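Local coordinates for SusD superfamily protein (Parabacteroides distasonis, PDB 3OTN) that probably binds carbohydrate or other nutrients at the outer membrane, at residues A[443-448]-A[454-459]; A[50-55]-A[426-431]. One frame throughout, in Å; residues are numbered along the deposited sequence. Where two conformers were deposited one is given.

Contact 1 (A[443-448]-A[454-459]); sequences VDFIGY and KVYTET
Tyr448 and Phe445 both set their rings against Tyr456, forming an aromatic cluster behind a type II beta turn that runs from Phe445 to Tyr448. The turn follows strand 442-444, and the loop 454-459 passes along it. Two backbone bonds join the pieces. Gly447 N donates to Tyr456 O at 2.9 Å. Tyr456 N donates to Tyr448 O almost straight, 164° at the hydrogen. Tyr448 O also takes a CA-H contact from Val455.

The inner side is tightly packed. Tyr448 turns its ring edge toward the face of Tyr456, with planes at 79°, and its CD2 lies over the centre of that ring. The Phe445 ring meets Tyr456 obliquely. It reaches there because its CG lies anti to the backbone N (chi1 -179°). Tyr456 CD2 sits over one Phe445 face, toward the rim, 3.8 Å from Phe445 CZ. At the ring edge, in plane, is Thr457 O. Ile434 of strand 433-435 touches all three aromatic side chains.

The outer side is looser and lies on the surface. There Ile446 and Glu458 cross at about a right angle, and Ile446 CD1 comes 3.7 Å from Glu458 CG. Beyond them, Thr457 OG1 accepts from Thr459 N in an ST turn. Beside the beta turn, Val455 CG1 rests 3.7 Å from Gly447 O.

Contact 2 (A[50-55]-A[426-431]); sequences YMTGKA and FDMLRT
Met428, a selenomethionine, reaches from helix 424-431 to the loop at Thr52. Its CB points toward that loop. CG lies anti to the carbonyl carbon (chi1 -66°), and the chain is extended from there on. CB and CG serve as the stalk, and the touching begins at the selenium. Met428 SE lies 3.9 Å from Thr52 CA. The terminal CE makes the closest approach. Met428 CE is 3.4 Å from Thr52 O. The same CE packs on Thr52 CB, and Lys54 CE lies 4.2 Å from Met428 CE. The contact between the two segments is therefore small and made by one tip. All three residues are buried.

Thr52 also holds an ST turn. Its OG1 accepts from Lys54 N, with Thr52 OG1 and Lys54 N 3.0 Å apart, and the Lys54 side chain lies near the same methyl. Lys54 NZ hydrogen-bonds to Arg435 O and forms a salt bridge with Asp437. Tyr415 of helix 403-418 also touches Met428 and Lys54. Overall this is a helix side chain packed on an ST turn, in the core of a SusD-family fold.

From the N terminus, the chain first passes through 50-55, in the loop between strands 42-43 and 55-56. Contact 2 then closes a long loop of 370 residues, when helix 424-431 returns to this place. Soon after come strands 433-435 and 442-444, and contact 1 closes a short loop of five residues. The two loops follow in series and neither nest nor cross. Their centres are about 11 Å apart. They also touch: Tyr456 OH approaches Met51 O at 2.5 Å, a probable hydrogen bond, and Phe445 packs on Leu429. Together they tie an early loop to a late helix and to the turn beyond the two-stranded antiparallel sheet.

Contact 1 (A[443-448]-A[454-459])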
# COMPACT_ATOMS: atom_id res chain seq x y z
N VAL A 443 -2.19 19.29 -10.48
CA VAL A 443 -2.60 19.43 -11.88
C VAL A 443 -3.44 18.21 -12.25
O VAL A 443 -3.36 17.18 -11.58
CB VAL A 443 -1.40 19.62 -12.84
CG1 VAL A 443 -0.48 20.73 -12.33
CG2 VAL A 443 -0.59 18.36 -12.96
N ASP A 444 -4.25 18.32 -13.30
CA ASP A 444 -5.07 17.20 -13.70
C ASP A 444 -4.22 16.04 -14.15
O ASP A 444 -3.21 16.23 -14.85
CB ASP A 444 -6.03 17.58 -14.82
CG ASP A 444 -7.13 18.49 -14.36
OD1 ASP A 444 -7.31 18.67 -13.12
OD2 ASP A 444 -7.81 19.02 -15.24
N PHE A 445 -4.62 14.84 -13.72
CA PHE A 445 -3.96 13.61 -14.13
C PHE A 445 -3.92 13.54 -15.65
O PHE A 445 -2.85 13.33 -16.21
CB PHE A 445 -4.72 12.43 -13.53
CG PHE A 445 -4.14 11.06 -13.84
CD1 PHE A 445 -4.28 10.49 -15.10
CD2 PHE A 445 -3.60 10.29 -12.82
CE1 PHE A 445 -3.80 9.21 -15.35
CE2 PHE A 445 -3.15 9.02 -13.06
CZ PHE A 445 -3.25 8.48 -14.34
N ILE A 446 -5.08 13.73 -16.30
CA ILE A 446 -5.20 13.64 -17.77
C ILE A 446 -4.60 14.94 -18.33
O ILE A 446 -5.13 16.02 -18.10
CB ILE A 446 -6.67 13.44 -18.22
CG1 ILE A 446 -7.20 12.07 -17.75
CG2 ILE A 446 -6.81 13.52 -19.77
CD1 ILE A 446 -8.72 11.95 -17.87
N GLY A 447 -3.48 14.83 -19.02
CA GLY A 447 -2.68 15.99 -19.42
C GLY A 447 -1.37 16.16 -18.66
O GLY A 447 -0.50 16.90 -19.14
N TYR A 448 -1.17 15.49 -17.52
CA TYR A 448 0.14 15.60 -16.81
C TYR A 448 1.31 15.16 -17.71
O TYR A 448 1.25 14.10 -18.34
CB TYR A 448 0.16 14.74 -15.55
CG TYR A 448 1.49 14.74 -14.81
CD1 TYR A 448 1.94 15.89 -14.15
CD2 TYR A 448 2.27 13.57 -14.73
CE1 TYR A 448 3.16 15.89 -13.46
CE2 TYR A 448 3.50 13.55 -14.04
CZ TYR A 448 3.93 14.71 -13.40
OH TYR A 448 5.12 14.67 -12.72
N LYS A 454 6.49 12.56 -21.33
CA LYS A 454 5.29 11.74 -21.67
C LYS A 454 4.04 12.35 -21.06
O LYS A 454 4.10 12.87 -19.94
CB LYS A 454 5.47 10.30 -21.17
CG LYS A 454 6.76 9.63 -21.69
CD LYS A 454 6.79 9.54 -23.22
CE LYS A 454 8.07 8.84 -23.69
NZ LYS A 454 8.40 9.14 -25.11
N VAL A 455 2.91 12.25 -21.76
CA VAL A 455 1.67 12.87 -21.31
C VAL A 455 0.64 11.80 -20.94
O VAL A 455 0.34 10.91 -21.73
CB VAL A 455 1.10 13.86 -22.38
CG1 VAL A 455 -0.23 14.44 -21.90
CG2 VAL A 455 2.12 15.00 -22.67
N TYR A 456 0.11 11.88 -19.71
CA TYR A 456 -0.88 10.90 -19.24
C TYR A 456 -2.23 11.15 -19.90
O TYR A 456 -2.62 12.30 -20.13
CB TYR A 456 -1.01 10.95 -17.71
CG TYR A 456 0.16 10.34 -16.93
CD1 TYR A 456 1.41 10.12 -17.52
CD2 TYR A 456 0.03 10.02 -15.59
CE1 TYR A 456 2.47 9.58 -16.79
CE2 TYR A 456 1.10 9.49 -14.85
CZ TYR A 456 2.31 9.29 -15.45
OH TYR A 456 3.37 8.80 -14.74
N THR A 457 -2.89 10.05 -20.25
CA THR A 457 -4.21 10.04 -20.84
C THR A 457 -5.15 9.20 -19.99
O THR A 457 -4.76 8.65 -18.94
CB THR A 457 -4.15 9.47 -22.27
OG1 THR A 457 -3.95 8.04 -22.23
CG2 THR A 457 -3.04 10.17 -23.11
N GLU A 458 -6.40 9.05 -20.45
CA GLU A 458 -7.39 8.18 -19.81
C GLU A 458 -6.86 6.73 -19.63
O GLU A 458 -7.19 6.04 -18.65
CB GLU A 458 -8.70 8.19 -20.62
CG GLU A 458 -9.47 9.54 -20.64
CD GLU A 458 -9.01 10.57 -21.70
OE1 GLU A 458 -7.97 10.38 -22.41
OE2 GLU A 458 -9.71 11.59 -21.81
N THR A 459 -6.05 6.26 -20.58
CA THR A 459 -5.45 4.92 -20.53
C THR A 459 -4.71 4.61 -19.22
O THR A 459 -4.89 3.52 -18.65
CB THR A 459 -4.50 4.71 -21.72
OG1 THR A 459 -5.23 4.94 -22.92
CG2 THR A 459 -3.88 3.32 -21.74

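Contact 2 (A[50-55]-A[426-431])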
# COMPACT_ATOMS: atom_id res chain seq x y z
N TYR A 50 5.78 2.78 -9.93
CA TYR A 50 6.38 3.13 -11.24
C TYR A 50 5.62 4.12 -12.08
O TYR A 50 6.23 4.70 -13.00
CB TYR A 50 6.73 1.89 -12.03
CG TYR A 50 8.02 1.17 -11.65
CD1 TYR A 50 8.99 1.74 -10.81
CD2 TYR A 50 8.32 -0.05 -12.24
CE1 TYR A 50 10.19 1.08 -10.57
CE2 TYR A 50 9.50 -0.71 -11.98
CZ TYR A 50 10.43 -0.15 -11.14
OH TYR A 50 11.61 -0.83 -10.94
N MSE A 51 4.35 4.40 -11.78
CA MSE A 51 3.62 5.37 -12.58
C MSE A 51 3.43 6.72 -11.91
O MSE A 51 2.93 7.62 -12.56
CB MSE A 51 2.26 4.84 -13.03
CG MSE A 51 2.34 3.66 -13.99
SE MSE A 51 3.17 4.12 -15.69
CE MSE A 51 2.55 5.83 -16.11
N THR A 52 3.90 6.89 -10.68
CA THR A 52 3.76 8.17 -10.01
C THR A 52 4.59 9.27 -10.64
O THR A 52 4.27 10.43 -10.45
CB THR A 52 4.17 8.15 -8.51
OG1 THR A 52 5.58 7.93 -8.41
CG2 THR A 52 3.42 7.07 -7.73
N GLY A 53 5.66 8.91 -11.35
CA GLY A 53 6.64 9.87 -11.82
C GLY A 53 7.63 10.36 -10.77
O GLY A 53 8.45 11.26 -11.05
N LYS A 54 7.59 9.75 -9.58
CA LYS A 54 8.47 10.11 -8.47
C LYS A 54 9.53 9.03 -8.15
O LYS A 54 10.27 9.16 -7.17
CB LYS A 54 7.68 10.32 -7.18
CG LYS A 54 6.41 11.12 -7.28
CD LYS A 54 6.60 12.51 -7.67
CE LYS A 54 5.32 13.32 -7.42
NZ LYS A 54 5.27 14.45 -8.39
N ALA A 55 9.59 7.99 -8.97
CA ALA A 55 10.56 6.92 -8.80
C ALA A 55 11.07 6.49 -10.15
O ALA A 55 10.33 6.49 -11.14
CB ALA A 55 9.92 5.73 -8.08
N PHE A 426 -2.65 5.30 -5.75
CA PHE A 426 -4.09 5.25 -5.42
C PHE A 426 -4.69 6.64 -5.11
O PHE A 426 -5.80 6.94 -5.56
CB PHE A 426 -4.35 4.29 -4.25
CG PHE A 426 -4.08 2.82 -4.56
CD1 PHE A 426 -4.39 2.28 -5.80
CD2 PHE A 426 -3.52 2.01 -3.60
CE1 PHE A 426 -4.15 0.92 -6.06
CE2 PHE A 426 -3.28 0.67 -3.84
CZ PHE A 426 -3.60 0.12 -5.07
N ASP A 427 -3.96 7.50 -4.39
CA ASP A 427 -4.40 8.91 -4.22
C ASP A 427 -4.59 9.65 -5.57
O ASP A 427 -5.59 10.34 -5.81
CB ASP A 427 -3.39 9.71 -3.39
CG ASP A 427 -3.36 9.33 -1.94
OD1 ASP A 427 -4.17 8.51 -1.45
OD2 ASP A 427 -2.49 9.92 -1.25
N MSE A 428 -3.62 9.49 -6.46
CA MSE A 428 -3.68 10.09 -7.78
C MSE A 428 -4.92 9.61 -8.57
O MSE A 428 -5.57 10.41 -9.23
CB MSE A 428 -2.39 9.83 -8.56
CG MSE A 428 -1.16 10.52 -7.98
SE MSE A 428 0.45 9.96 -8.95
CE MSE A 428 1.82 11.13 -8.18
N LEU A 429 -5.25 8.33 -8.47
CA LEU A 429 -6.40 7.79 -9.21
C LEU A 429 -7.74 8.30 -8.64
O LEU A 429 -8.65 8.62 -9.41
CB LEU A 429 -6.37 6.26 -9.18
CG LEU A 429 -5.21 5.56 -9.92
CD1 LEU A 429 -5.39 4.05 -9.87
CD2 LEU A 429 -5.05 6.05 -11.41
N ARG A 430 -7.87 8.38 -7.32
CA ARG A 430 -9.14 8.80 -6.73
C ARG A 430 -9.39 10.31 -6.78
O ARG A 430 -10.55 10.72 -6.79
CB ARG A 430 -9.35 8.21 -5.31
CG ARG A 430 -8.47 8.78 -4.26
CD ARG A 430 -8.71 8.07 -2.92
NE ARG A 430 -7.68 8.51 -2.00
CZ ARG A 430 -7.63 9.73 -1.44
NH1 ARG A 430 -8.61 10.63 -1.65
NH2 ARG A 430 -6.62 10.04 -0.67
N THR A 431 -8.33 11.11 -6.85
CA THR A 431 -8.47 12.55 -7.01
C THR A 431 -8.37 12.97 -8.49
O THR A 431 -8.84 14.04 -8.84
CB THR A 431 -7.39 13.32 -6.22
OG1 THR A 431 -6.07 13.01 -6.70
CG2 THR A 431 -7.46 12.99 -4.75